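Local coordinates for Dph2 (Pyrococcus horikoshii, PDB 3LZD), which catalyses the first step of diphthamide biosynthesis, transferring the 3-amino-3-carboxypropyl group of S-adenosylmethionine to elongation factor 2 with the help of a [4Fe-4S] cluster, at residues E45-L50 and G75-N80; R57-S62 and D96-E101; A109-G114 and I127-F132. All blocks are in the same frame, centred on the assembly; numbering follows the deposited sequence.

Interaction 1 (E45-L50 and G75-N80); sequences EILKEL and GFLEEN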
loop_
_atom_site.group_PDB
_atom_site.type_symbol
_atom_site.label_atom_id
_atom_site.label_comp_id
_atom_site.label_asym_id
_atom_site.label_seq_id
_atom_site.Cartn_x
_atom_site.Cartn_y
_atom_site.Cartn_z
ATOM N N GLU A 45 26.143 -1.781 -18.065
ATOM C CA GLU A 45 26.747 -2.212 -16.809
ATOM C C GLU A 45 25.713 -3.046 -16.044
ATOM O O GLU A 45 26.055 -3.979 -15.327
ATOM C CB GLU A 45 27.142 -1.023 -15.936
ATOM C CG GLU A 45 28.360 -0.258 -16.373
ATOM C CD GLU A 45 28.754 0.791 -15.343
ATOM O OE1 GLU A 45 28.840 0.434 -14.146
ATOM O OE2 GLU A 45 28.979 1.960 -15.721
ATOM N N ILE A 46 24.443 -2.691 -16.189
ATOM C CA ILE A 46 23.386 -3.405 -15.488
ATOM C C ILE A 46 23.184 -4.802 -16.069
ATOM O O ILE A 46 23.050 -5.770 -15.322
ATOM C CB ILE A 46 22.062 -2.590 -15.514
ATOM C CG1 ILE A 46 22.221 -1.324 -14.648
ATOM C CG2 ILE A 46 20.905 -3.434 -14.982
ATOM C CD1 ILE A 46 21.129 -0.259 -14.890
ATOM N N LEU A 47 23.167 -4.910 -17.395
ATOM C CA LEU A 47 23.009 -6.207 -18.050
ATOM C C LEU A 47 24.172 -7.093 -17.600
ATOM O O LEU A 47 23.963 -8.234 -17.176
ATOM C CB LEU A 47 23.029 -6.045 -19.575
ATOM C CG LEU A 47 22.911 -7.297 -20.464
ATOM C CD1 LEU A 47 21.602 -8.016 -20.205
ATOM C CD2 LEU A 47 22.981 -6.883 -21.926
ATOM N N LYS A 48 25.387 -6.546 -17.661
ATOM C CA LYS A 48 26.589 -7.286 -17.266
ATOM C C LYS A 48 26.460 -7.896 -15.877
ATOM O O LYS A 48 26.693 -9.095 -15.698
ATOM C CB LYS A 48 27.830 -6.386 -17.304
ATOM N N GLU A 49 26.101 -7.079 -14.893
ATOM C CA GLU A 49 25.942 -7.583 -13.537
ATOM C C GLU A 49 24.809 -8.599 -13.435
ATOM O O GLU A 49 24.832 -9.467 -12.569
ATOM C CB GLU A 49 25.686 -6.433 -12.564
ATOM C CG GLU A 49 26.883 -5.510 -12.413
ATOM C CD GLU A 49 28.140 -6.264 -12.020
ATOM O OE1 GLU A 49 28.158 -6.862 -10.920
ATOM O OE2 GLU A 49 29.101 -6.265 -12.815
ATOM N N LEU A 50 23.814 -8.489 -14.309
ATOM C CA LEU A 50 22.701 -9.433 -14.283
ATOM C C LEU A 50 23.091 -10.764 -14.954
ATOM O O LEU A 50 22.770 -11.836 -14.432
ATOM C CB LEU A 50 21.463 -8.828 -14.955
ATOM C CG LEU A 50 20.667 -7.762 -14.174
ATOM C CD1 LEU A 50 19.487 -7.280 -15.003
ATOM C CD2 LEU A 50 20.153 -8.345 -12.862
ATOM N N GLY A 75 12.715 -2.496 -21.485
ATOM C CA GLY A 75 12.694 -2.851 -22.899
ATOM C C GLY A 75 14.068 -3.326 -23.343
ATOM O O GLY A 75 14.200 -4.302 -24.095
ATOM N N PHE A 76 15.103 -2.640 -22.858
ATOM C CA PHE A 76 16.469 -2.992 -23.188
ATOM C C PHE A 76 16.853 -4.370 -22.638
ATOM O O PHE A 76 17.458 -5.189 -23.342
ATOM C CB PHE A 76 17.437 -1.942 -22.634
ATOM C CG PHE A 76 18.875 -2.343 -22.746
ATOM C CD1 PHE A 76 19.500 -2.399 -23.995
ATOM C CD2 PHE A 76 19.588 -2.741 -21.617
ATOM C CE1 PHE A 76 20.809 -2.852 -24.116
ATOM C CE2 PHE A 76 20.900 -3.197 -21.727
ATOM C CZ PHE A 76 21.512 -3.252 -22.981
ATOM N N LEU A 77 16.510 -4.628 -21.381
ATOM C CA LEU A 77 16.850 -5.907 -20.779
ATOM C C LEU A 77 16.099 -7.084 -21.424
ATOM O O LEU A 77 16.664 -8.169 -21.596
ATOM C CB LEU A 77 16.607 -5.853 -19.268
ATOM C CG LEU A 77 17.494 -4.873 -18.478
ATOM C CD1 LEU A 77 17.093 -4.898 -17.007
ATOM C CD2 LEU A 77 18.979 -5.262 -18.610
ATOM N N GLU A 78 14.843 -6.865 -21.799
ATOM C CA GLU A 78 14.057 -7.914 -22.434
ATOM C C GLU A 78 14.596 -8.291 -23.817
ATOM O O GLU A 78 14.380 -9.407 -24.283
ATOM C CB GLU A 78 12.598 -7.493 -22.568
ATOM C CG GLU A 78 11.885 -7.404 -21.242
ATOM C CD GLU A 78 10.524 -8.067 -21.265
ATOM O OE1 GLU A 78 9.752 -7.817 -22.222
ATOM O OE2 GLU A 78 10.232 -8.834 -20.322
ATOM N N GLU A 79 15.277 -7.357 -24.478
ATOM C CA GLU A 79 15.853 -7.631 -25.795
ATOM C C GLU A 79 17.121 -8.440 -25.596
ATOM O O GLU A 79 17.767 -8.836 -26.565
ATOM C CB GLU A 79 16.203 -6.332 -26.532
ATOM C CG GLU A 79 15.011 -5.504 -26.955
ATOM C CD GLU A 79 15.418 -4.156 -27.520
ATOM O OE1 GLU A 79 16.089 -3.384 -26.799
ATOM O OE2 GLU A 79 15.061 -3.862 -28.681
ATOM N N ASN A 80 17.468 -8.681 -24.334
ATOM C CA ASN A 80 18.662 -9.439 -24.008
ATOM C C ASN A 80 18.366 -10.669 -23.163
ATOM O O ASN A 80 19.170 -11.096 -22.329
ATOM C CB ASN A 80 19.699 -8.541 -23.325
ATOM C CG ASN A 80 20.411 -7.616 -24.315
ATOM O OD1 ASN A 80 21.314 -8.040 -25.039
ATOM N ND2 ASN A 80 19.991 -6.354 -24.359
#
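Two helices layered on the same face of a mostly parallel beta sheet, 43-52 and 67-78, meet by inserting Leu47 among Phe76, Leu77 and Asn80. Helix 67-78 is the connection of a beta-alpha-beta crossover between strands 57-61 and 83-87. With its CG anti to the backbone N (chi1 179°), Leu47 reaches across to the other helix and sets both methyls against Asn80. CD2 lies almost equally far from CG, OD1 and ND2 of the Asn80 amide, with Asn80 CG nearest at 3.6 Å, and it also approaches Phe76 CZ at 4.1 Å. CD1 rests 3.7 Å from Asn80 CB and slides past Leu77, coming 4.1 Å from Leu77 CD2. Deeper in the interface Leu50 crosses Leu77 at about a right angle, Leu50 CD1 to Leu77 CD1 being 3.9 Å. Leu50, Ile46 and Leu77 also touch Ile111 of the sheet below. The amide of Asn80, just beyond the helix, does not swing freely: ND2 donates to Phe76 O (3.0 Å, 154° at the hydrogen) and sits over one face of the Phe76 ring, toward its rim. Lys51 NZ is hydrogen-bonded to the backbone O of Asn80, and Glu78 forms salt bridges with Arg298 and Lys291 of the second subunit. No hydrogen bond joins the two segments; cohesion is apolar contact, with the tied-back Asn80 amide and CB held against the methyls of Leu47.

Interaction 2 (R57-S62 and D96-E101); sequences RVLIQS and DPADRE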
loop_
_atom_site.group_PDB
_atom_site.type_symbol
_atom_site.label_atom_id
_atom_site.label_comp_id
_atom_site.label_asym_id
_atom_site.label_seq_id
_atom_site.Cartn_x
_atom_site.Cartn_y
_atom_site.Cartn_z
ATOM N N ARG A 57 14.687 -13.273 -14.439
ATOM C CA ARG A 57 13.484 -12.475 -14.210
ATOM C C ARG A 57 13.784 -11.415 -13.150
ATOM O O ARG A 57 14.126 -11.742 -12.009
ATOM C CB ARG A 57 12.348 -13.401 -13.742
ATOM C CG ARG A 57 10.983 -12.747 -13.589
ATOM C CD ARG A 57 9.923 -13.717 -13.021
ATOM N NE ARG A 57 9.384 -14.675 -13.996
ATOM C CZ ARG A 57 9.868 -15.899 -14.224
ATOM N NH1 ARG A 57 10.922 -16.353 -13.551
ATOM N NH2 ARG A 57 9.285 -16.684 -15.126
ATOM N N VAL A 58 13.647 -10.144 -13.517
ATOM C CA VAL A 58 13.947 -9.077 -12.567
ATOM C C VAL A 58 12.809 -8.071 -12.387
ATOM O O VAL A 58 12.022 -7.835 -13.303
ATOM C CB VAL A 58 15.239 -8.324 -12.992
ATOM C CG1 VAL A 58 14.982 -7.519 -14.252
ATOM C CG2 VAL A 58 15.726 -7.426 -11.862
ATOM N N LEU A 59 12.727 -7.502 -11.186
ATOM C CA LEU A 59 11.716 -6.503 -10.858
ATOM C C LEU A 59 12.423 -5.147 -10.770
ATOM O O LEU A 59 13.485 -5.035 -10.158
ATOM C CB LEU A 59 11.072 -6.822 -9.508
ATOM C CG LEU A 59 10.011 -5.818 -9.029
ATOM C CD1 LEU A 59 8.766 -5.909 -9.921
ATOM C CD2 LEU A 59 9.650 -6.103 -7.569
ATOM N N ILE A 60 11.835 -4.117 -11.367
ATOM C CA ILE A 60 12.452 -2.794 -11.331
ATOM C C ILE A 60 11.604 -1.771 -10.586
ATOM O O ILE A 60 10.469 -1.515 -10.989
ATOM C CB ILE A 60 12.659 -2.233 -12.757
ATOM C CG1 ILE A 60 13.500 -3.200 -13.595
ATOM C CG2 ILE A 60 13.352 -0.869 -12.682
ATOM C CD1 ILE A 60 13.797 -2.680 -15.002
ATOM N N GLN A 61 12.118 -1.189 -9.506
ATOM C CA GLN A 61 11.329 -0.155 -8.841
ATOM C C GLN A 61 11.885 1.204 -9.232
ATOM O O GLN A 61 13.051 1.319 -9.596
ATOM C CB GLN A 61 11.287 -0.302 -7.304
ATOM C CG GLN A 61 12.405 -1.002 -6.645
ATOM C CD GLN A 61 12.203 -1.129 -5.135
ATOM O OE1 GLN A 61 12.968 -1.805 -4.470
ATOM N NE2 GLN A 61 11.182 -0.464 -4.595
ATOM N N SER A 62 11.051 2.234 -9.181
ATOM C CA SER A 62 11.511 3.565 -9.558
ATOM C C SER A 62 10.749 4.686 -8.852
ATOM O O SER A 62 9.587 4.528 -8.488
ATOM C CB SER A 62 11.333 3.754 -11.060
ATOM O OG SER A 62 9.969 3.528 -11.389
ATOM N N ASP A 96 12.851 1.495 1.358
ATOM C CA ASP A 96 11.672 0.703 0.978
ATOM C C ASP A 96 11.967 -0.188 -0.241
ATOM O O ASP A 96 11.377 -0.023 -1.296
ATOM C CB ASP A 96 10.495 1.647 0.677
ATOM C CG ASP A 96 9.161 0.910 0.491
ATOM O OD1 ASP A 96 9.057 -0.295 0.808
ATOM O OD2 ASP A 96 8.195 1.553 0.037
ATOM N N PRO A 97 12.891 -1.149 -0.094
ATOM C CA PRO A 97 13.286 -2.083 -1.161
ATOM C C PRO A 97 12.112 -3.004 -1.451
ATOM O O PRO A 97 11.401 -3.369 -0.527
ATOM C CB PRO A 97 14.440 -2.872 -0.538
ATOM C CG PRO A 97 14.794 -2.117 0.730
ATOM C CD PRO A 97 13.512 -1.522 1.184
ATOM N N ALA A 98 11.909 -3.385 -2.709
ATOM C CA ALA A 98 10.799 -4.275 -3.053
ATOM C C ALA A 98 11.294 -5.716 -3.231
ATOM O O ALA A 98 10.792 -6.456 -4.091
ATOM C CB ALA A 98 10.125 -3.798 -4.341
ATOM N N ASP A 99 12.272 -6.113 -2.423
ATOM C CA ASP A 99 12.833 -7.454 -2.547
ATOM C C ASP A 99 11.841 -8.551 -2.198
ATOM O O ASP A 99 11.806 -9.587 -2.857
ATOM C CB ASP A 99 14.113 -7.590 -1.712
ATOM C CG ASP A 99 13.902 -7.277 -0.244
ATOM O OD1 ASP A 99 13.392 -6.181 0.066
ATOM O OD2 ASP A 99 14.267 -8.126 0.601
ATOM N N ARG A 100 11.021 -8.321 -1.181
ATOM C CA ARG A 100 10.033 -9.315 -0.808
ATOM C C ARG A 100 9.024 -9.483 -1.936
ATOM O O ARG A 100 8.723 -10.604 -2.339
ATOM C CB ARG A 100 9.341 -8.912 0.494
ATOM C CG ARG A 100 10.315 -8.920 1.663
ATOM C CD ARG A 100 9.714 -8.438 2.972
ATOM N NE ARG A 100 9.437 -7.006 2.958
ATOM C CZ ARG A 100 9.331 -6.256 4.050
ATOM N NH1 ARG A 100 9.070 -4.962 3.939
ATOM N NH2 ARG A 100 9.497 -6.796 5.250
ATOM N N GLU A 101 8.508 -8.377 -2.462
ATOM C CA GLU A 101 7.549 -8.469 -3.556
ATOM C C GLU A 101 8.182 -9.221 -4.717
ATOM O O GLU A 101 7.546 -10.078 -5.330
ATOM C CB GLU A 101 7.107 -7.082 -4.029
ATOM C CG GLU A 101 6.203 -6.326 -3.053
ATOM C CD GLU A 101 6.953 -5.689 -1.892
ATOM O OE1 GLU A 101 6.309 -4.961 -1.108
ATOM O OE2 GLU A 101 8.176 -5.909 -1.754
#
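The side-chain amide of Gln61 has the methyl of Ala98 over one face, CB standing 3.5 Å from Gln61 CD and about as far from OE1 and NE2. From this same side the backbone N of Ala98 donates to Gln61 OE1 at 2.6 Å, bent to 148° at the hydrogen and placed above the carbonyl plane. His112 ND1 is hydrogen-bonded to that oxygen from the opposite side, so OE1 is gripped between two partners. At the other end of the amide, NE2 gives a weak bond of 3.3 Å to Asp96 O. These contacts fix the rotation of the group. The chain is extended beyond CG, but its first torsion (chi1 26°) is well off a staggered position, a departure consistent with the reach the bonds demand. Strand 57-61 is an inner strand of the sheet, and the segment it meets follows directly on Cys95, a ligand of the [4Fe-4S] cluster, and leads into helix 99-104 with Ala98 as N-cap. The amide thus grips the chain just after a cluster cysteine. Asp96 carries a salt bridge to Lys274. Two residues earlier on the same face of the strand, Leu59 supplies the apolar part: CD2 lies 3.7 Å from Ala98 O and 4.0 Å from Ala98 CB, with Glu101 CB farther along the helix at 4.5 Å. Glu101 also packs on Ile273 of the second subunit.

Interaction 3 (A109-G114 and I127-F132); sequences ALIHLG and IFVPAF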
loop_
_atom_site.group_PDB
_atom_site.type_symbol
_atom_site.label_atom_id
_atom_site.label_comp_id
_atom_site.label_asym_id
_atom_site.label_seq_id
_atom_site.Cartn_x
_atom_site.Cartn_y
_atom_site.Cartn_z
ATOM N N ALA A 109 16.063 -11.242 -9.079
ATOM C CA ALA A 109 16.823 -10.031 -8.765
ATOM C C ALA A 109 15.940 -8.791 -8.803
ATOM O O ALA A 109 14.854 -8.790 -9.395
ATOM C CB ALA A 109 18.002 -9.873 -9.736
ATOM N N LEU A 110 16.427 -7.735 -8.166
ATOM C CA LEU A 110 15.703 -6.474 -8.077
ATOM C C LEU A 110 16.591 -5.318 -8.561
ATOM O O LEU A 110 17.782 -5.269 -8.246
ATOM C CB LEU A 110 15.331 -6.230 -6.609
ATOM C CG LEU A 110 14.173 -5.341 -6.122
ATOM C CD1 LEU A 110 14.690 -4.480 -4.982
ATOM C CD2 LEU A 110 13.585 -4.490 -7.232
ATOM N N ILE A 111 16.028 -4.407 -9.341
ATOM C CA ILE A 111 16.786 -3.237 -9.764
ATOM C C ILE A 111 16.099 -2.077 -9.050
ATOM O O ILE A 111 14.899 -1.875 -9.201
ATOM C CB ILE A 111 16.729 -3.004 -11.286
ATOM C CG1 ILE A 111 17.389 -4.173 -12.016
ATOM C CG2 ILE A 111 17.488 -1.713 -11.644
ATOM C CD1 ILE A 111 17.409 -4.006 -13.534
ATOM N N HIS A 112 16.858 -1.336 -8.250
ATOM C CA HIS A 112 16.297 -0.217 -7.497
ATOM C C HIS A 112 16.807 1.096 -8.093
ATOM O O HIS A 112 17.952 1.490 -7.857
ATOM C CB HIS A 112 16.711 -0.327 -6.032
ATOM C CG HIS A 112 16.117 0.733 -5.161
ATOM N ND1 HIS A 112 14.928 0.562 -4.487
ATOM C CD2 HIS A 112 16.529 1.993 -4.884
ATOM C CE1 HIS A 112 14.632 1.671 -3.833
ATOM N NE2 HIS A 112 15.587 2.555 -4.058
ATOM N N LEU A 113 15.969 1.774 -8.866
ATOM C CA LEU A 113 16.415 3.016 -9.498
ATOM C C LEU A 113 16.281 4.250 -8.628
ATOM O O LEU A 113 15.383 4.335 -7.786
ATOM C CB LEU A 113 15.632 3.274 -10.784
ATOM C CG LEU A 113 15.688 2.220 -11.892
ATOM C CD1 LEU A 113 14.833 2.705 -13.061
ATOM C CD2 LEU A 113 17.127 2.002 -12.339
ATOM N N GLY A 114 17.189 5.199 -8.842
ATOM C CA GLY A 114 17.130 6.476 -8.153
ATOM C C GLY A 114 17.712 6.664 -6.774
ATOM O O GLY A 114 17.827 7.800 -6.318
ATOM N N ILE A 127 20.358 -4.462 -7.421
ATOM C CA ILE A 127 21.247 -3.483 -8.044
ATOM C C ILE A 127 20.644 -2.098 -7.762
ATOM O O ILE A 127 19.474 -1.856 -8.075
ATOM C CB ILE A 127 21.332 -3.706 -9.569
ATOM C CG1 ILE A 127 21.980 -5.075 -9.842
ATOM C CG2 ILE A 127 22.148 -2.575 -10.236
ATOM C CD1 ILE A 127 21.950 -5.492 -11.308
ATOM N N PHE A 128 21.423 -1.224 -7.124
ATOM C CA PHE A 128 20.984 0.148 -6.817
ATOM C C PHE A 128 21.593 1.060 -7.865
ATOM O O PHE A 128 22.793 0.999 -8.107
ATOM C CB PHE A 128 21.460 0.586 -5.436
ATOM C CG PHE A 128 20.789 -0.136 -4.321
ATOM C CD1 PHE A 128 21.228 -1.391 -3.924
ATOM C CD2 PHE A 128 19.656 0.404 -3.715
ATOM C CE1 PHE A 128 20.544 -2.107 -2.936
ATOM C CE2 PHE A 128 18.968 -0.304 -2.733
ATOM C CZ PHE A 128 19.416 -1.558 -2.347
ATOM N N VAL A 129 20.765 1.894 -8.482
ATOM C CA VAL A 129 21.209 2.805 -9.537
ATOM C C VAL A 129 20.953 4.261 -9.122
ATOM O O VAL A 129 19.980 4.872 -9.539
ATOM C CB VAL A 129 20.456 2.531 -10.854
ATOM C CG1 VAL A 129 21.073 3.351 -11.986
ATOM C CG2 VAL A 129 20.496 1.017 -11.191
ATOM N N PRO A 130 21.836 4.823 -8.286
ATOM C CA PRO A 130 21.735 6.202 -7.792
ATOM C C PRO A 130 21.620 7.249 -8.911
ATOM O O PRO A 130 22.213 7.115 -9.983
ATOM C CB PRO A 130 23.025 6.387 -6.989
ATOM C CG PRO A 130 23.426 5.007 -6.612
ATOM C CD PRO A 130 23.084 4.187 -7.829
ATOM N N ALA A 131 20.864 8.305 -8.638
ATOM C CA ALA A 131 20.688 9.391 -9.592
ATOM C C ALA A 131 21.637 10.523 -9.201
ATOM O O ALA A 131 21.660 10.958 -8.052
ATOM C CB ALA A 131 19.244 9.884 -9.559
ATOM N N PHE A 132 22.415 10.995 -10.162
ATOM C CA PHE A 132 23.357 12.078 -9.916
ATOM C C PHE A 132 23.014 13.259 -10.805
ATOM O O PHE A 132 22.956 13.122 -12.027
ATOM C CB PHE A 132 24.796 11.615 -10.193
ATOM C CG PHE A 132 25.249 10.501 -9.294
ATOM C CD1 PHE A 132 25.268 9.192 -9.743
ATOM C CD2 PHE A 132 25.594 10.757 -7.971
ATOM C CE1 PHE A 132 25.618 8.155 -8.887
ATOM C CE2 PHE A 132 25.945 9.728 -7.110
ATOM C CZ PHE A 132 25.957 8.425 -7.565
#
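His112 and Phe128, facing each other across a parallel beta bridge, bring their rings together in neither a stack nor a T: the planes are inclined at 45° and the centroids are 5.2 Å apart. Contact is made by CD2 of each residue, His112 CD2 lying 3.7 Å from Phe128 CD2, while Phe128 CE2 approaches His112 CG. Different first torsions produce the meeting. His112 CG is anti to the backbone N (chi1 -177°), whereas Phe128 CG lies beside its own N (chi1 -69°), which brings that ring toward the histidine. Both imidazole nitrogens are occupied, NE2 by His115 ND1 and ND1 by the Gln61 side chain, so the ring is held from two directions, and Tyr117 meets Phe128 edge-to-face. Replacing His112 with an alanine would probably leave His115 and Gln61 each short of a hydrogen-bond mate and open a gap beside the Phe128 ring. Strands 109-114 and 126-130 are neighbours in the parallel part of the sheet, and His112 straddles Phe128 in the standard parallel pattern: its N donates to Ile127 O at 2.7 Å, nearly straight, and its O accepts from Val129 N at 2.9 Å. Ile127 N to Leu110 O, 2.8 Å, precedes these bonds. The last, Gly114 N to Val129 O, is more bent, the donor standing above the carbonyl plane. At this point the backbone of Gly114 takes a positive phi, where a side chain would press on the preceding carbonyl oxygen. On the other face of the sheet, covered by helices 43-52 and 67-78, Val129 is flanked by Leu113 and Ile111, all pointing the same way. Leu113 CD2 is 3.7 Å from Val129 CB, and Ile111 CG2 is 4.1 Å from Val129 CG2.

How the interactions relate
One sheet relates all three contacts: interaction 3 pairs two of its strands, interaction 1 covers one face, and interaction 2 ties an inner strand to the chain on the other face, the Gln61 and His112 side. Leu77 CD1 meets Ile111 CD1 at 3.6 Å and Leu50 CD2 meets Ile127 CD1 at 3.7 Å, joining the helix pair to the strands. Interactions 2 and 3 share a strand boundary, where Ile111 N lies 2.7 Å from Leu59 O and Gln61 N 2.9 Å from Ile111 O, probable hydrogen bonds. The cluster is about 7 Å from the side chain of Asp96 and about 9 Å from that of His112, which is hydrogen-bonded to Gln61. Interaction 1 lies away from it.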